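Local coordinates for transcriptional regulator (Aquifex aeolicus, PDB 2EH3), which probably binds DNA through an N-terminal helix-turn-helix domain and regulates transcription, at residues K60-F65 / M79-L84; K71-L77 / F119-L123; I54-H58 / K111-A115. Numbering follows the deposited sequence.

Contact 1: K60-F65 / M79-L84; sequences KIISLF and MFLEVL. With MG (magnesium ion), chain C.
Build alpha-helical segments K60-F65 and M79-L84 running nearly antiparallel at 160° with axes 10.5 Å apart, and set the register by bringing the CA atoms of L64 and F80 to 7.1 Å. No hydrogen bond crosses; the interface is apolar. L64 (chi1 t, chi2 136°, between wells) drives CD1 to 3.3 Å from CG of M79, a selenomethionine, and 3.7 Å from CG2 of V83 (chi1 t). I61 (m, m) swings CD1 across to F80 CE1 at 3.7 Å and V83 CG1 at 3.9 Å. The rings of F80 (chi1 t, chi2 0°) and F65 (chi1 m, chi2 -68°) form a T-shaped pair, the edge of F65 toward the face of F80, centroids 5.8 Å apart and planes at 64°. K60 turns its amine away to a salt bridge with E87. On another side of 79-84, E82 OE2 binds magnesium at 2.5 Å, alongside E78. This is core packing of an all-helical TetR-type regulator: F80 and L84 continue onto helix 131-152, L81 onto helix 157-171, and F65 onto helix 105-126.

Contact 2: K71-L77 / F119-L123; sequences KTPEELL and FEKFL. With MG (magnesium ion), chain B.
F122 is the centre of this contact, with L76 and F119 next in buried area. Start with K71 and T72 extended (psi near 160°), then enter a helix at P73; T72, chi1 p, is its N-cap, with OG1 accepting from E75 N at 3.1 Å. Lay helical F119-L123 against helical 73-77 at 156°, nearly antiparallel, axes 11.9 Å apart and the CA atoms of P73 and L123 7.5 Å from each other. F122, chi1 t and chi2 85°, then reaches straight across to the start of the helix. L76 (t, p) places CD2 over one face of the F122 ring in a CH-pi contact, 3.5 Å from the centroid and 10° off the normal, while the ring edge meets the backbone, F122 CZ lying 3.4 Å from K71 O and CE2 3.7 Å from P73 CA. Such apolar packing, without a cross-helix hydrogen bond, joins two helices of the TetR-like C-terminal domain. F119, also t, fills the next layer: its CZ is 3.8 Å from L77 CD2 and its CD1 4.3 Å from L76 CD2, and both F119 and L77 also touch I138 of helix 131-152. P73 CG closes the end against L123 CD2 at 4.1 Å. Facing elsewhere, E75 holds magnesium with both carboxylate oxygens, OE1 at 2.4 Å and OE2 at 2.5 Å; E78 and two waters are further ligands.

Contact 3: I54-H58 / K111-A115; sequences IERTH and KIEDA
Here the helical segments I54-H58 and K111-A115 run parallel, 9° apart, with axes separated by 11.9 Å and the CA atoms of H58 and K111 at 7.2 Å. They tie helix 46-67, which follows the predicted helix-turn-helix region, to helix 105-126 of the TetR-type C-terminal domain. K111 (m, m, t, t) stretches across the gap, and its NZ donates to E55 OE1 at 2.7 Å in a salt bridge; E55 (t, p) starts with its CA-to-CB bond pointing away but curls its carboxylate back. On the way K111 lies over the imidazole of H58, CD 3.8 Å from the ring centroid and 18° off the normal, a CH-pi contact, and NZ ends 3.1 Å from H58 ND1. H58, chi1 t, donates from NE2 to D114 OD2 at 2.7 Å, a His-carboxylate hydrogen bond. D114, also t, has further partners on its own helix, OD2 pairing with R118 and OD1 with R117. I54 CG2 packs on K111 CG at 4.1 Å, while I112 meets H148 of the second subunit. Because E55 answers the lysine charge, and D114 accepts from H58 as well as pairing with two arginines, this surface-side join is directional and electrostatic, unlike apolar helix packing.

In the fold
From the N terminus, the chain passes the predicted helix-turn-helix region and enters helix 46-67, which supplies the first segments of contact 3 and then contact 1. Contact 1 closes the shortest loop, 13 residues, when helix 73-86 folds back; contact 3 closes only when helix 105-126 returns alongside 54-58, so its loop encloses contact 1. Contact 2 starts at 71-77, within both loops, and closes last, at 119-123, crossing both. Together the three tie helices 46-67, 73-86 and 105-126 pairwise. F65 packs on L76 and F119, and L64 on L76, so the apolar layers of contacts 1 and 2 run together; F65 also reaches the backbone O of A115 in contact 3.

Contact 1: K60-F65 / M79-L84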
loop_
_atom_site.group_PDB
_atom_site.type_symbol
_atom_site.label_atom_id
_atom_site.label_comp_id
_atom_site.label_asym_id
_atom_site.label_seq_id
_atom_site.Cartn_x
_atom_site.Cartn_y
_atom_site.Cartn_z
ATOM N N LYS A 60 -10.515 13.009 12.706
ATOM C CA LYS A 60 -11.143 11.972 13.527
ATOM C C LYS A 60 -10.030 11.106 14.112
ATOM O O LYS A 60 -10.164 10.585 15.227
ATOM C CB LYS A 60 -12.100 11.091 12.697
ATOM C CG LYS A 60 -13.367 11.817 12.305
ATOM C CD LYS A 60 -14.229 11.011 11.339
ATOM C CE LYS A 60 -15.392 11.879 10.858
ATOM N NZ LYS A 60 -16.101 11.335 9.662
ATOM N N ILE A 61 -8.940 10.949 13.357
ATOM C CA ILE A 61 -7.813 10.150 13.821
ATOM C C ILE A 61 -7.086 10.884 14.940
ATOM O O ILE A 61 -6.719 10.282 15.957
ATOM C CB ILE A 61 -6.836 9.840 12.665
ATOM C CG1 ILE A 61 -7.559 8.985 11.614
ATOM C CG2 ILE A 61 -5.612 9.085 13.191
ATOM C CD1 ILE A 61 -8.100 7.677 12.141
ATOM N N ILE A 62 -6.880 12.181 14.758
ATOM C CA ILE A 62 -6.241 12.974 15.805
ATOM C C ILE A 62 -7.095 12.862 17.074
ATOM O O ILE A 62 -6.557 12.643 18.165
ATOM C CB ILE A 62 -6.113 14.443 15.370
ATOM C CG1 ILE A 62 -5.119 14.514 14.210
ATOM C CG2 ILE A 62 -5.666 15.343 16.544
ATOM C CD1 ILE A 62 -4.918 15.925 13.664
ATOM N N SER A 63 -8.412 13.018 16.935
ATOM C CA SER A 63 -9.317 12.904 18.089
ATOM C C SER A 63 -9.200 11.546 18.762
ATOM O O SER A 63 -9.192 11.452 19.995
ATOM C CB SER A 63 -10.774 13.108 17.655
ATOM O OG SER A 63 -10.973 14.454 17.294
ATOM N N LEU A 64 -9.127 10.491 17.954
ATOM C CA LEU A 64 -8.998 9.145 18.483
ATOM C C LEU A 64 -7.779 9.047 19.409
ATOM O O LEU A 64 -7.870 8.508 20.519
ATOM C CB LEU A 64 -8.867 8.143 17.327
ATOM C CG LEU A 64 -8.622 6.674 17.689
ATOM C CD1 LEU A 64 -9.512 5.784 16.832
ATOM C CD2 LEU A 64 -7.175 6.318 17.476
ATOM N N PHE A 65 -6.638 9.556 18.954
ATOM C CA PHE A 65 -5.441 9.497 19.770
ATOM C C PHE A 65 -5.605 10.334 21.024
ATOM O O PHE A 65 -5.245 9.888 22.105
ATOM C CB PHE A 65 -4.219 10.009 18.996
ATOM C CG PHE A 65 -3.614 8.992 18.088
ATOM C CD1 PHE A 65 -2.969 7.881 18.606
ATOM C CD2 PHE A 65 -3.698 9.137 16.702
ATOM C CE1 PHE A 65 -2.416 6.925 17.761
ATOM C CE2 PHE A 65 -3.142 8.183 15.857
ATOM C CZ PHE A 65 -2.499 7.076 16.398
HETATM N N MSE A 79 -9.845 0.594 18.447
HETATM C CA MSE A 79 -10.626 1.784 18.112
HETATM C C MSE A 79 -10.213 2.386 16.784
HETATM O O MSE A 79 -11.050 2.862 16.012
HETATM C CB MSE A 79 -10.449 2.822 19.213
HETATM C CG MSE A 79 -11.263 4.059 19.009
HETATM SE SE MSE A 79 -13.149 3.783 19.392
HETATM C CE MSE A 79 -12.989 2.818 20.982
ATOM N N PHE A 80 -8.906 2.354 16.541
ATOM C CA PHE A 80 -8.305 2.871 15.306
ATOM C C PHE A 80 -8.890 2.069 14.140
ATOM O O PHE A 80 -9.329 2.636 13.149
ATOM C CB PHE A 80 -6.757 2.715 15.436
ATOM C CG PHE A 80 -5.920 3.479 14.405
ATOM C CD1 PHE A 80 -6.497 4.267 13.410
ATOM C CD2 PHE A 80 -4.531 3.364 14.445
ATOM C CE1 PHE A 80 -5.703 4.931 12.463
ATOM C CE2 PHE A 80 -3.724 4.029 13.497
ATOM C CZ PHE A 80 -4.328 4.808 12.510
ATOM N N LEU A 81 -8.897 0.743 14.257
ATOM C CA LEU A 81 -9.473 -0.083 13.202
ATOM C C LEU A 81 -10.965 0.191 13.032
ATOM O O LEU A 81 -11.461 0.250 11.913
ATOM C CB LEU A 81 -9.238 -1.569 13.513
ATOM C CG LEU A 81 -9.971 -2.574 12.606
ATOM C CD1 LEU A 81 -9.531 -2.466 11.159
ATOM C CD2 LEU A 81 -9.698 -3.992 13.141
ATOM N N GLU A 82 -11.691 0.386 14.131
ATOM C CA GLU A 82 -13.110 0.645 13.993
ATOM C C GLU A 82 -13.370 1.939 13.202
ATOM O O GLU A 82 -14.244 1.967 12.329
ATOM C CB GLU A 82 -13.752 0.717 15.376
ATOM C CG GLU A 82 -13.874 -0.650 16.030
ATOM C CD GLU A 82 -14.133 -0.561 17.511
ATOM O OE1 GLU A 82 -14.022 0.558 18.058
ATOM O OE2 GLU A 82 -14.418 -1.603 18.168
ATOM N N VAL A 83 -12.608 2.993 13.503
ATOM C CA VAL A 83 -12.771 4.260 12.789
ATOM C C VAL A 83 -12.390 4.088 11.327
ATOM O O VAL A 83 -13.129 4.533 10.456
ATOM C CB VAL A 83 -11.926 5.381 13.429
ATOM C CG1 VAL A 83 -11.865 6.619 12.499
ATOM C CG2 VAL A 83 -12.540 5.740 14.790
ATOM N N LEU A 84 -11.259 3.442 11.043
ATOM C CA LEU A 84 -10.898 3.257 9.639
ATOM C C LEU A 84 -11.993 2.487 8.890
ATOM O O LEU A 84 -12.296 2.797 7.731
ATOM C CB LEU A 84 -9.579 2.519 9.510
ATOM C CG LEU A 84 -8.346 3.243 10.057
ATOM C CD1 LEU A 84 -7.136 2.315 10.004
ATOM C CD2 LEU A 84 -8.095 4.505 9.246
HETATM MG MG MG C . -14.832 -2.036 20.585
HETATM O O HOH W 1 -13.288 -0.256 20.554
#

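Contact 2: K71-L77 / F119-L123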
loop_
_atom_site.group_PDB
_atom_site.type_symbol
_atom_site.label_atom_id
_atom_site.label_comp_id
_atom_site.label_asym_id
_atom_site.label_seq_id
_atom_site.Cartn_x
_atom_site.Cartn_y
_atom_site.Cartn_z
ATOM N N LYS A 71 -5.721 4.390 27.160
ATOM C CA LYS A 71 -6.071 2.986 26.891
ATOM C C LYS A 71 -4.825 2.122 26.645
ATOM O O LYS A 71 -3.725 2.620 26.409
ATOM C CB LYS A 71 -6.961 2.874 25.638
ATOM C CG LYS A 71 -8.289 3.621 25.668
ATOM C CD LYS A 71 -9.082 3.341 26.931
ATOM C CE LYS A 71 -10.512 3.891 26.819
ATOM N NZ LYS A 71 -10.593 5.336 26.405
ATOM N N THR A 72 -5.003 0.807 26.727
ATOM C CA THR A 72 -3.899 -0.087 26.406
ATOM C C THR A 72 -3.654 0.011 24.888
ATOM O O THR A 72 -4.520 0.413 24.121
ATOM C CB THR A 72 -4.233 -1.575 26.687
ATOM O OG1 THR A 72 -5.309 -1.988 25.827
ATOM C CG2 THR A 72 -4.665 -1.783 28.126
ATOM N N PRO A 73 -2.456 -0.337 24.428
ATOM C CA PRO A 73 -2.193 -0.277 22.993
ATOM C C PRO A 73 -3.212 -1.110 22.188
ATOM O O PRO A 73 -3.677 -0.678 21.146
ATOM C CB PRO A 73 -0.778 -0.865 22.880
ATOM C CG PRO A 73 -0.157 -0.381 24.116
ATOM C CD PRO A 73 -1.217 -0.618 25.182
ATOM N N GLU A 74 -3.560 -2.291 22.698
ATOM C CA GLU A 74 -4.511 -3.166 22.022
ATOM C C GLU A 74 -5.874 -2.498 21.877
ATOM O O GLU A 74 -6.527 -2.582 20.821
ATOM C CB GLU A 74 -4.640 -4.487 22.791
ATOM C CG GLU A 74 -3.288 -5.220 22.881
ATOM C CD GLU A 74 -2.575 -5.060 24.233
ATOM O OE1 GLU A 74 -2.339 -3.922 24.715
ATOM O OE2 GLU A 74 -2.246 -6.104 24.816
ATOM N N GLU A 75 -6.336 -1.852 22.933
ATOM C CA GLU A 75 -7.637 -1.186 22.852
ATOM C C GLU A 75 -7.589 0.087 21.989
ATOM O O GLU A 75 -8.556 0.415 21.285
ATOM C CB GLU A 75 -8.146 -0.896 24.256
ATOM C CG GLU A 75 -8.626 -2.189 24.971
ATOM C CD GLU A 75 -9.849 -2.866 24.331
ATOM O OE1 GLU A 75 -10.820 -2.162 24.033
ATOM O OE2 GLU A 75 -9.830 -4.111 24.158
ATOM N N LEU A 76 -6.492 0.827 22.055
ATOM C CA LEU A 76 -6.382 2.019 21.198
ATOM C C LEU A 76 -6.427 1.531 19.732
ATOM O O LEU A 76 -7.115 2.111 18.882
ATOM C CB LEU A 76 -5.046 2.740 21.442
ATOM C CG LEU A 76 -4.785 3.866 20.429
ATOM C CD1 LEU A 76 -5.703 5.035 20.716
ATOM C CD2 LEU A 76 -3.293 4.280 20.504
ATOM N N LEU A 77 -5.687 0.467 19.428
ATOM C CA LEU A 77 -5.668 -0.038 18.062
ATOM C C LEU A 77 -7.023 -0.603 17.614
ATOM O O LEU A 77 -7.382 -0.472 16.454
ATOM C CB LEU A 77 -4.521 -1.054 17.892
ATOM C CG LEU A 77 -3.175 -0.287 18.025
ATOM C CD1 LEU A 77 -2.032 -1.220 18.469
ATOM C CD2 LEU A 77 -2.858 0.405 16.716
ATOM N N PHE A 119 1.259 7.767 17.095
ATOM C CA PHE A 119 1.272 6.439 17.628
ATOM C C PHE A 119 2.588 6.212 18.383
ATOM O O PHE A 119 2.616 5.613 19.470
ATOM C CB PHE A 119 1.105 5.445 16.477
ATOM C CG PHE A 119 0.966 4.033 16.919
ATOM C CD1 PHE A 119 0.261 3.695 18.075
ATOM C CD2 PHE A 119 1.540 3.016 16.146
ATOM C CE1 PHE A 119 0.123 2.362 18.460
ATOM C CE2 PHE A 119 1.409 1.692 16.517
ATOM C CZ PHE A 119 0.701 1.358 17.672
ATOM N N GLU A 120 3.683 6.684 17.803
ATOM C CA GLU A 120 4.979 6.529 18.466
ATOM C C GLU A 120 4.986 7.189 19.815
ATOM O O GLU A 120 5.462 6.586 20.801
ATOM C CB GLU A 120 6.115 7.140 17.643
ATOM C CG GLU A 120 6.592 6.208 16.614
ATOM C CD GLU A 120 7.943 6.554 16.079
ATOM O OE1 GLU A 120 8.321 5.825 15.150
ATOM O OE2 GLU A 120 8.627 7.515 16.554
ATOM N N LYS A 121 4.473 8.424 19.871
ATOM C CA LYS A 121 4.428 9.185 21.125
ATOM C C LYS A 121 3.656 8.400 22.173
ATOM O O LYS A 121 4.050 8.332 23.329
ATOM C CB LYS A 121 3.771 10.551 20.910
ATOM C CG LYS A 121 4.646 11.511 20.090
ATOM C CD LYS A 121 4.090 12.934 20.034
ATOM C CE LYS A 121 4.695 13.729 18.857
ATOM N NZ LYS A 121 6.186 13.629 18.765
ATOM N N PHE A 122 2.522 7.848 21.773
ATOM C CA PHE A 122 1.717 7.029 22.687
ATOM C C PHE A 122 2.514 5.811 23.189
ATOM O O PHE A 122 2.506 5.463 24.392
ATOM C CB PHE A 122 0.435 6.606 21.943
ATOM C CG PHE A 122 -0.318 5.487 22.600
ATOM C CD1 PHE A 122 -1.244 5.750 23.620
ATOM C CD2 PHE A 122 -0.105 4.165 22.209
ATOM C CE1 PHE A 122 -1.931 4.703 24.222
ATOM C CE2 PHE A 122 -0.794 3.102 22.811
ATOM C CZ PHE A 122 -1.710 3.382 23.821
ATOM N N LEU A 123 3.235 5.150 22.292
ATOM C CA LEU A 123 3.998 3.979 22.695
ATOM C C LEU A 123 5.242 4.284 23.509
ATOM O O LEU A 123 5.733 3.398 24.198
ATOM C CB LEU A 123 4.394 3.167 21.469
ATOM C CG LEU A 123 3.229 2.473 20.759
ATOM C CD1 LEU A 123 3.734 1.949 19.440
ATOM C CD2 LEU A 123 2.660 1.342 21.623
HETATM MG MG MG B . -12.166 -4.056 23.393
HETATM O O HOH W 2 -12.419 -4.278 25.759
HETATM O O HOH W 3 -11.633 -6.345 23.274
#

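Contact 3: I54-H58 / K111-A115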
loop_
_atom_site.group_PDB
_atom_site.type_symbol
_atom_site.label_atom_id
_atom_site.label_comp_id
_atom_site.label_asym_id
_atom_site.label_seq_id
_atom_site.Cartn_x
_atom_site.Cartn_y
_atom_site.Cartn_z
ATOM N N ILE A 54 -10.065 14.505 3.200
ATOM C CA ILE A 54 -8.984 13.838 3.901
ATOM C C ILE A 54 -8.748 14.479 5.254
ATOM O O ILE A 54 -8.620 13.770 6.273
ATOM C CB ILE A 54 -7.691 13.880 3.052
ATOM C CG1 ILE A 54 -7.943 13.160 1.714
ATOM C CG2 ILE A 54 -6.511 13.250 3.824
ATOM C CD1 ILE A 54 -8.329 11.675 1.834
ATOM N N GLU A 55 -8.718 15.810 5.278
ATOM C CA GLU A 55 -8.476 16.543 6.518
ATOM C C GLU A 55 -9.498 16.199 7.602
ATOM O O GLU A 55 -9.149 16.061 8.787
ATOM C CB GLU A 55 -8.490 18.043 6.245
ATOM C CG GLU A 55 -7.845 18.885 7.327
ATOM C CD GLU A 55 -6.333 18.747 7.354
ATOM O OE1 GLU A 55 -5.762 18.123 6.430
ATOM O OE2 GLU A 55 -5.715 19.276 8.299
ATOM N N ARG A 56 -10.759 16.057 7.213
ATOM C CA ARG A 56 -11.779 15.740 8.200
ATOM C C ARG A 56 -11.631 14.320 8.750
ATOM O O ARG A 56 -11.868 14.099 9.941
ATOM C CB ARG A 56 -13.167 15.981 7.621
ATOM C CG ARG A 56 -13.464 17.451 7.488
ATOM C CD ARG A 56 -14.888 17.668 7.033
ATOM N NE ARG A 56 -15.188 19.092 6.987
ATOM C CZ ARG A 56 -16.377 19.607 7.263
ATOM N NH1 ARG A 56 -17.386 18.815 7.601
ATOM N NH2 ARG A 56 -16.544 20.915 7.216
ATOM N N THR A 57 -11.219 13.360 7.912
ATOM C CA THR A 57 -11.032 12.004 8.424
ATOM C C THR A 57 -9.757 11.986 9.283
ATOM O O THR A 57 -9.709 11.304 10.312
ATOM C CB THR A 57 -10.969 10.946 7.278
ATOM O OG1 THR A 57 -12.257 10.857 6.653
ATOM C CG2 THR A 57 -10.650 9.569 7.825
ATOM N N HIS A 58 -8.752 12.757 8.896
ATOM C CA HIS A 58 -7.513 12.832 9.685
ATOM C C HIS A 58 -7.853 13.389 11.063
ATOM O O HIS A 58 -7.317 12.932 12.079
ATOM C CB HIS A 58 -6.500 13.766 9.020
ATOM C CG HIS A 58 -5.207 13.898 9.774
ATOM N ND1 HIS A 58 -4.499 15.079 9.832
ATOM C CD2 HIS A 58 -4.484 12.995 10.479
ATOM C CE1 HIS A 58 -3.396 14.898 10.536
ATOM N NE2 HIS A 58 -3.361 13.643 10.939
ATOM N N LYS A 111 0.013 12.460 5.999
ATOM C CA LYS A 111 -0.962 11.971 6.951
ATOM C C LYS A 111 -0.523 10.703 7.635
ATOM O O LYS A 111 -0.777 10.521 8.828
ATOM C CB LYS A 111 -2.312 11.745 6.254
ATOM C CG LYS A 111 -2.926 13.018 5.740
ATOM C CD LYS A 111 -2.903 14.142 6.793
ATOM C CE LYS A 111 -3.730 15.324 6.305
ATOM N NZ LYS A 111 -3.715 16.498 7.223
ATOM N N ILE A 112 0.131 9.817 6.890
ATOM C CA ILE A 112 0.613 8.571 7.466
ATOM C C ILE A 112 1.690 8.904 8.476
ATOM O O ILE A 112 1.694 8.370 9.587
ATOM C CB ILE A 112 1.235 7.630 6.410
ATOM C CG1 ILE A 112 0.170 7.183 5.403
ATOM C CG2 ILE A 112 1.908 6.431 7.130
ATOM C CD1 ILE A 112 -0.825 6.165 5.953
ATOM N N GLU A 113 2.597 9.793 8.088
ATOM C CA GLU A 113 3.691 10.172 8.979
ATOM C C GLU A 113 3.138 10.779 10.250
ATOM O O GLU A 113 3.660 10.513 11.333
ATOM C CB GLU A 113 4.619 11.175 8.277
ATOM C CG GLU A 113 5.771 11.714 9.126
ATOM C CD GLU A 113 6.633 10.612 9.720
ATOM O OE1 GLU A 113 6.737 9.543 9.091
ATOM O OE2 GLU A 113 7.222 10.826 10.813
ATOM N N ASP A 114 2.085 11.589 10.129
ATOM C CA ASP A 114 1.513 12.201 11.322
ATOM C C ASP A 114 0.909 11.150 12.222
ATOM O O ASP A 114 1.094 11.196 13.446
ATOM C CB ASP A 114 0.426 13.219 10.992
ATOM C CG ASP A 114 -0.092 13.926 12.243
ATOM O OD1 ASP A 114 0.678 14.695 12.853
ATOM O OD2 ASP A 114 -1.253 13.693 12.633
ATOM N N ALA A 115 0.181 10.201 11.638
ATOM C CA ALA A 115 -0.417 9.143 12.441
ATOM C C ALA A 115 0.709 8.347 13.112
ATOM O O ALA A 115 0.598 7.961 14.284
ATOM C CB ALA A 115 -1.257 8.215 11.554
#